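Local coordinates for glutathione S-transferase (Pseudomonas fluorescens, PDB 3M3M), which binds glutathione and probably transfers it to electrophilic substrates, at residues A[17-22]-A[196-201]; A[163-168]-A[186-191]. One frame throughout, in Å; residues are numbered along the deposited sequence.

The centres of both contacts lie about 10 Å from the centre of the chain and about 12 Å from each other. Interaction 1 ties helix 13-24 of the thioredoxin-like domain to the C-terminal tail; interaction 2 packs two helices of the all-helical domain, 159-168 and 182-192. They touch directly: Lys17 CG is 3.6 Å from Ala166 CB, and His197 CE1 is 3.8 Å from Tyr165 CE2, so helix 159-168 meets both the first helix and the tail. Glutathione lies close by: Tyr167, on helix 159-168, touches it, whereas the side chain of Met200 is about 6 Å from that of Tyr167 and about 9 Å from the ligand.

Interaction 1. Residues A[17-22]-A[196-201]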
loop_
_atom_site.group_PDB
_atom_site.type_symbol
_atom_site.label_atom_id
_atom_site.label_comp_id
_atom_site.label_asym_id
_atom_site.label_seq_id
_atom_site.Cartn_x
_atom_site.Cartn_y
_atom_site.Cartn_z
ATOM N N LYS A 17 -4.486 -0.200 0.645
ATOM C CA LYS A 17 -4.484 -0.012 -0.786
ATOM C C LYS A 17 -5.761 -0.497 -1.442
ATOM O O LYS A 17 -6.269 0.206 -2.344
ATOM C CB LYS A 17 -3.368 -0.890 -1.456
ATOM C CG LYS A 17 -1.954 -0.472 -1.079
ATOM C CD LYS A 17 -0.980 -1.587 -1.460
ATOM C CE LYS A 17 0.416 -1.230 -0.968
ATOM N NZ LYS A 17 1.434 -2.310 -1.331
ATOM N N ILE A 18 -6.302 -1.638 -0.987
ATOM C CA ILE A 18 -7.481 -2.241 -1.617
ATOM C C ILE A 18 -8.773 -1.512 -1.142
ATOM O O ILE A 18 -9.673 -1.226 -1.971
ATOM C CB ILE A 18 -7.532 -3.721 -1.303
ATOM C CG1 ILE A 18 -6.152 -4.408 -1.649
ATOM C CG2 ILE A 18 -8.644 -4.370 -2.125
ATOM C CD1 ILE A 18 -5.546 -3.996 -3.026
ATOM N N LYS A 19 -8.830 -1.168 0.129
ATOM C CA LYS A 19 -9.991 -0.325 0.622
ATOM C C LYS A 19 -10.036 0.954 -0.229
ATOM O O LYS A 19 -11.103 1.379 -0.720
ATOM C CB LYS A 19 -9.772 0.037 2.109
ATOM C CG LYS A 19 -10.950 0.944 2.618
ATOM C CD LYS A 19 -10.611 1.555 3.988
ATOM C CE LYS A 19 -11.774 2.553 4.392
ATOM N NZ LYS A 19 -11.500 3.090 5.798
ATOM N N LEU A 20 -8.880 1.626 -0.331
ATOM C CA LEU A 20 -8.867 2.891 -1.114
ATOM C C LEU A 20 -9.285 2.694 -2.576
ATOM O O LEU A 20 -10.158 3.414 -3.104
ATOM C CB LEU A 20 -7.415 3.467 -1.079
ATOM C CG LEU A 20 -7.225 4.835 -1.794
ATOM C CD1 LEU A 20 -8.381 5.952 -1.395
ATOM C CD2 LEU A 20 -5.795 5.357 -1.390
HETATM N N MSE A 21 -8.688 1.673 -3.225
HETATM C CA MSE A 21 -9.066 1.419 -4.650
HETATM C C MSE A 21 -10.563 1.091 -4.863
HETATM O O MSE A 21 -11.188 1.673 -5.765
HETATM C CB MSE A 21 -8.225 0.270 -5.152
HETATM C CG MSE A 21 -8.451 -0.153 -6.612
HETATM SE SE MSE A 21 -7.463 1.090 -7.829
HETATM C CE MSE A 21 -8.688 2.639 -7.954
ATOM N N LEU A 22 -11.117 0.239 -4.001
ATOM C CA LEU A 22 -12.532 -0.083 -4.110
ATOM C C LEU A 22 -13.411 1.177 -3.973
ATOM O O LEU A 22 -14.395 1.361 -4.769
ATOM C CB LEU A 22 -12.921 -1.192 -3.099
ATOM C CG LEU A 22 -12.298 -2.578 -3.437
ATOM C CD1 LEU A 22 -12.389 -3.394 -2.142
ATOM C CD2 LEU A 22 -13.100 -3.213 -4.588
ATOM N N ARG A 196 -13.155 11.162 -4.027
ATOM C CA ARG A 196 -13.629 9.866 -3.529
ATOM C C ARG A 196 -12.601 9.249 -2.591
ATOM O O ARG A 196 -12.809 8.070 -2.178
ATOM C CB ARG A 196 -13.929 8.910 -4.689
ATOM C CG ARG A 196 -15.051 9.398 -5.614
ATOM C CD ARG A 196 -15.487 8.280 -6.540
ATOM N NE ARG A 196 -15.959 7.098 -5.757
ATOM C CZ ARG A 196 -17.210 6.909 -5.343
ATOM N NH1 ARG A 196 -18.173 7.797 -5.736
ATOM N NH2 ARG A 196 -17.528 5.871 -4.596
ATOM N N HIS A 197 -11.618 10.065 -2.185
ATOM C CA HIS A 197 -10.545 9.538 -1.270
ATOM C C HIS A 197 -11.236 9.005 0.019
ATOM O O HIS A 197 -12.255 9.639 0.521
ATOM C CB HIS A 197 -9.546 10.598 -0.906
ATOM C CG HIS A 197 -8.448 10.062 0.007
ATOM N ND1 HIS A 197 -7.497 9.193 -0.473
ATOM C CD2 HIS A 197 -8.160 10.268 1.316
ATOM C CE1 HIS A 197 -6.638 8.886 0.504
ATOM N NE2 HIS A 197 -7.038 9.503 1.614
ATOM N N VAL A 198 -10.716 7.907 0.594
ATOM C CA VAL A 198 -11.137 7.477 1.991
ATOM C C VAL A 198 -9.882 7.252 2.779
ATOM O O VAL A 198 -8.829 6.823 2.186
ATOM C CB VAL A 198 -11.995 6.150 1.948
ATOM C CG1 VAL A 198 -13.357 6.356 1.181
ATOM C CG2 VAL A 198 -11.230 4.901 1.278
ATOM N N PRO A 199 -9.914 7.549 4.092
ATOM C CA PRO A 199 -8.813 7.324 4.990
ATOM C C PRO A 199 -8.684 5.859 5.363
ATOM O O PRO A 199 -9.561 5.031 5.080
ATOM C CB PRO A 199 -9.167 8.139 6.261
ATOM C CG PRO A 199 -10.696 8.025 6.308
ATOM C CD PRO A 199 -11.114 8.013 4.797
HETATM N N MSE A 200 -7.513 5.527 5.946
HETATM C CA MSE A 200 -7.245 4.153 6.328
HETATM C C MSE A 200 -8.257 3.675 7.348
HETATM O O MSE A 200 -8.881 2.614 7.181
HETATM C CB MSE A 200 -5.862 4.100 7.002
HETATM C CG MSE A 200 -5.594 2.727 7.465
HETATM SE SE MSE A 200 -3.654 2.782 8.228
HETATM C CE MSE A 200 -2.749 1.776 6.766
ATOM N N LEU A 201 -8.433 4.482 8.410
ATOM C CA LEU A 201 -9.419 4.120 9.411
ATOM C C LEU A 201 -10.612 5.106 9.389
ATOM O O LEU A 201 -10.378 6.329 9.326
ATOM C CB LEU A 201 -8.756 4.184 10.803
ATOM C CG LEU A 201 -7.440 3.383 10.919
ATOM C CD1 LEU A 201 -6.729 3.560 12.257
ATOM C CD2 LEU A 201 -7.837 1.948 10.705
#
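Lys19 and Leu20, neighbours on the first helix of the thioredoxin-like domain, receive the C-terminal tail of this glutathione transferase fold, which runs past them without regular structure after helix 182-192. The close-packed part centres on Val198. With CG1 anti to the carbonyl carbon (chi1 -64°), its CG2 falls between the backbone N and the carbonyl carbon and lies 3.9 Å from Lys19 CE. The same methyl is 4.0 Å from Leu20 CD1. A beta-branched residue suits this place because it presents a compact methyl group close to the helix. Leu20 CD1 also approaches the tail backbone and imidazole, 3.6 Å from Val198 N and 3.5 Å from His197 ND1, meeting the ring obliquely. Leu20 also touches Ile162, so one leucine of the first helix packs against both the tail and helix 159-168.

The looser, solvent side belongs to Arg196, Pro199 and Leu201, exposed residues that each give up little surface to the helix. At the Pro199-Met200 backbone the grip is polar and close. Lys19 suits the task by being both long and charged: its extended methylene chain passes Val198 and carries the ammonium to two successive carbonyl groups of the tail. Asp202 adds a salt bridge to the same nitrogen, which should favour its charged form, and Tyr16 of the same helix holds the tail through a hydrogen bond to Val198 O. The two carbonyls are used differently: NZ of Lys19 is 2.8 Å from Pro199 O at a C=O...N angle of 152°, whereas it sits above the carbonyl plane of Met200, 3.0 Å from that residue's O.

Interaction 2. Residues A[163-168]-A[186-191]; sequences ALYAYT and AWMQRV
Tyr165 and Trp187 both hold CG anti to the backbone N (chi1 180° for Tyr165), and these torsions start the two aromatic side chains across the gap between their helices. Val191 CG1 is likewise anti to its N and lies over one face of the Tyr165 ring, a CH-pi contact 3.8 Å from the centroid and 15° off the ring normal. The phenol crosses Met188 at about a right angle, with Tyr165 CE1 3.8 Å from Met188 CG; the unbranched methylene part of Met188 (selenomethionine here) can lie against this rim atom. Trp187 enters by its edge instead: CH2 of its indole reaches 3.5 Å from Tyr165 N, and Leu164 C lies in the indole plane. The length of the indole suits a place where the axes of the two short segments are 11.0 Å apart, and its thin edge fits against the Leu164-Tyr165 backbone.

No hydrogen bond crosses between the segments, yet the polar tips have partners: Tyr165 OH is hydrogen-bonded to Gln192, and Trp187 NE1 to Asp161. Thr168 turns its OG1 back to Leu164 O, 2.6 Å away, leaving CG2 4.3 Å from Trp187 CZ3. The two segments, with a crossing angle of -110°, form buried helix packing within the all-helical C-terminal domain of the glutathione transferase fold; one of the helices, 159-168, carries Tyr167, which binds glutathione.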
loop_
_atom_site.group_PDB
_atom_site.type_symbol
_atom_site.label_atom_id
_atom_site.label_comp_id
_atom_site.label_asym_id
_atom_site.label_seq_id
_atom_site.Cartn_x
_atom_site.Cartn_y
_atom_site.Cartn_z
ATOM N N ALA A 163 -0.316 2.600 -4.360
ATOM C CA ALA A 163 0.620 1.612 -3.738
ATOM C C ALA A 163 1.577 2.299 -2.739
ATOM O O ALA A 163 1.891 1.767 -1.637
ATOM C CB ALA A 163 1.381 0.882 -4.876
ATOM N N LEU A 164 2.174 3.439 -3.144
ATOM C CA LEU A 164 3.156 4.130 -2.276
ATOM C C LEU A 164 2.502 5.012 -1.188
ATOM O O LEU A 164 3.143 5.248 -0.131
ATOM C CB LEU A 164 4.173 4.923 -3.117
ATOM C CG LEU A 164 5.192 3.900 -3.730
ATOM C CD1 LEU A 164 5.811 4.329 -4.938
ATOM C CD2 LEU A 164 6.246 3.550 -2.713
ATOM N N TYR A 165 1.252 5.480 -1.397
ATOM C CA TYR A 165 0.629 6.327 -0.391
ATOM C C TYR A 165 0.300 5.517 0.839
ATOM O O TYR A 165 0.371 6.058 1.954
ATOM C CB TYR A 165 -0.666 6.888 -0.969
ATOM C CG TYR A 165 -1.417 7.788 -0.006
ATOM C CD1 TYR A 165 -1.014 9.171 0.164
ATOM C CD2 TYR A 165 -2.472 7.278 0.740
ATOM C CE1 TYR A 165 -1.682 9.979 1.079
ATOM C CE2 TYR A 165 -3.128 8.116 1.704
ATOM C CZ TYR A 165 -2.697 9.408 1.850
ATOM O OH TYR A 165 -3.370 10.207 2.802
ATOM N N ALA A 166 -0.043 4.230 0.635
ATOM C CA ALA A 166 -0.612 3.453 1.747
ATOM C C ALA A 166 0.307 3.453 2.973
ATOM O O ALA A 166 -0.191 3.731 4.078
ATOM C CB ALA A 166 -0.954 1.978 1.294
ATOM N N TYR A 167 1.601 3.129 2.834
ATOM C CA TYR A 167 2.428 3.224 3.981
ATOM C C TYR A 167 3.108 4.607 4.084
ATOM O O TYR A 167 3.485 4.981 5.200
ATOM C CB TYR A 167 3.559 2.152 3.912
ATOM C CG TYR A 167 2.981 0.799 4.362
ATOM C CD1 TYR A 167 2.741 0.556 5.736
ATOM C CD2 TYR A 167 2.798 -0.202 3.422
ATOM C CE1 TYR A 167 2.216 -0.733 6.149
ATOM C CE2 TYR A 167 2.339 -1.491 3.821
ATOM C CZ TYR A 167 2.072 -1.738 5.169
ATOM O OH TYR A 167 1.527 -3.025 5.534
ATOM N N THR A 168 3.352 5.257 2.964
ATOM C CA THR A 168 4.082 6.546 3.172
ATOM C C THR A 168 3.250 7.507 4.069
ATOM O O THR A 168 3.829 8.203 4.887
ATOM C CB THR A 168 4.417 7.220 1.854
ATOM O OG1 THR A 168 5.214 6.329 1.036
ATOM C CG2 THR A 168 5.276 8.517 2.092
ATOM N N ALA A 186 3.364 17.361 -0.415
ATOM C CA ALA A 186 2.421 18.017 -1.335
ATOM C C ALA A 186 1.706 16.958 -2.192
ATOM O O ALA A 186 0.567 17.077 -2.553
ATOM C CB ALA A 186 3.186 19.040 -2.269
ATOM N N TRP A 187 2.436 15.872 -2.519
ATOM C CA TRP A 187 1.779 14.745 -3.205
ATOM C C TRP A 187 0.719 14.049 -2.329
ATOM O O TRP A 187 -0.396 13.679 -2.830
ATOM C CB TRP A 187 2.895 13.786 -3.634
ATOM C CG TRP A 187 2.468 12.399 -4.062
ATOM C CD1 TRP A 187 2.036 11.972 -5.262
ATOM C CD2 TRP A 187 2.596 11.242 -3.221
ATOM N NE1 TRP A 187 1.800 10.562 -5.219
ATOM C CE2 TRP A 187 2.196 10.100 -3.995
ATOM C CE3 TRP A 187 3.026 11.090 -1.891
ATOM C CZ2 TRP A 187 2.192 8.749 -3.457
ATOM C CZ3 TRP A 187 3.034 9.737 -1.331
ATOM C CH2 TRP A 187 2.621 8.607 -2.146
HETATM N N MSE A 188 1.021 13.851 -1.027
HETATM C CA MSE A 188 0.046 13.222 -0.130
HETATM C C MSE A 188 -1.208 14.145 -0.164
HETATM O O MSE A 188 -2.322 13.667 -0.145
HETATM C CB MSE A 188 0.544 13.203 1.290
HETATM C CG MSE A 188 1.504 12.053 1.420
HETATM SE SE MSE A 188 2.505 11.974 3.098
HETATM C CE MSE A 188 1.090 12.295 4.527
ATOM N N GLN A 189 -0.987 15.456 -0.022
ATOM C CA GLN A 189 -2.140 16.395 -0.217
ATOM C C GLN A 189 -2.985 16.244 -1.474
ATOM O O GLN A 189 -4.223 16.243 -1.381
ATOM C CB GLN A 189 -1.649 17.849 -0.039
ATOM C CG GLN A 189 -1.940 18.286 1.295
ATOM C CD GLN A 189 -3.366 18.701 1.246
ATOM O OE1 GLN A 189 -3.831 19.131 0.159
ATOM N NE2 GLN A 189 -4.098 18.539 2.339
ATOM N N ARG A 190 -2.363 16.045 -2.642
ATOM C CA ARG A 190 -3.036 15.799 -3.880
ATOM C C ARG A 190 -3.829 14.481 -3.872
ATOM O O ARG A 190 -4.942 14.433 -4.324
ATOM C CB ARG A 190 -2.062 15.751 -5.095
ATOM C CG ARG A 190 -1.445 17.090 -5.287
ATOM C CD ARG A 190 -0.943 17.266 -6.724
ATOM N NE ARG A 190 0.345 16.770 -6.594
ATOM C CZ ARG A 190 1.437 17.397 -6.161
ATOM N NH1 ARG A 190 1.568 18.703 -5.888
ATOM N NH2 ARG A 190 2.462 16.641 -6.036
ATOM N N VAL A 191 -3.216 13.418 -3.361
ATOM C CA VAL A 191 -3.906 12.144 -3.253
ATOM C C VAL A 191 -5.150 12.305 -2.421
ATOM O O VAL A 191 -6.241 11.923 -2.826
ATOM C CB VAL A 191 -2.932 11.074 -2.640
ATOM C CG1 VAL A 191 -3.737 9.768 -2.264
ATOM C CG2 VAL A 191 -1.786 10.816 -3.742
#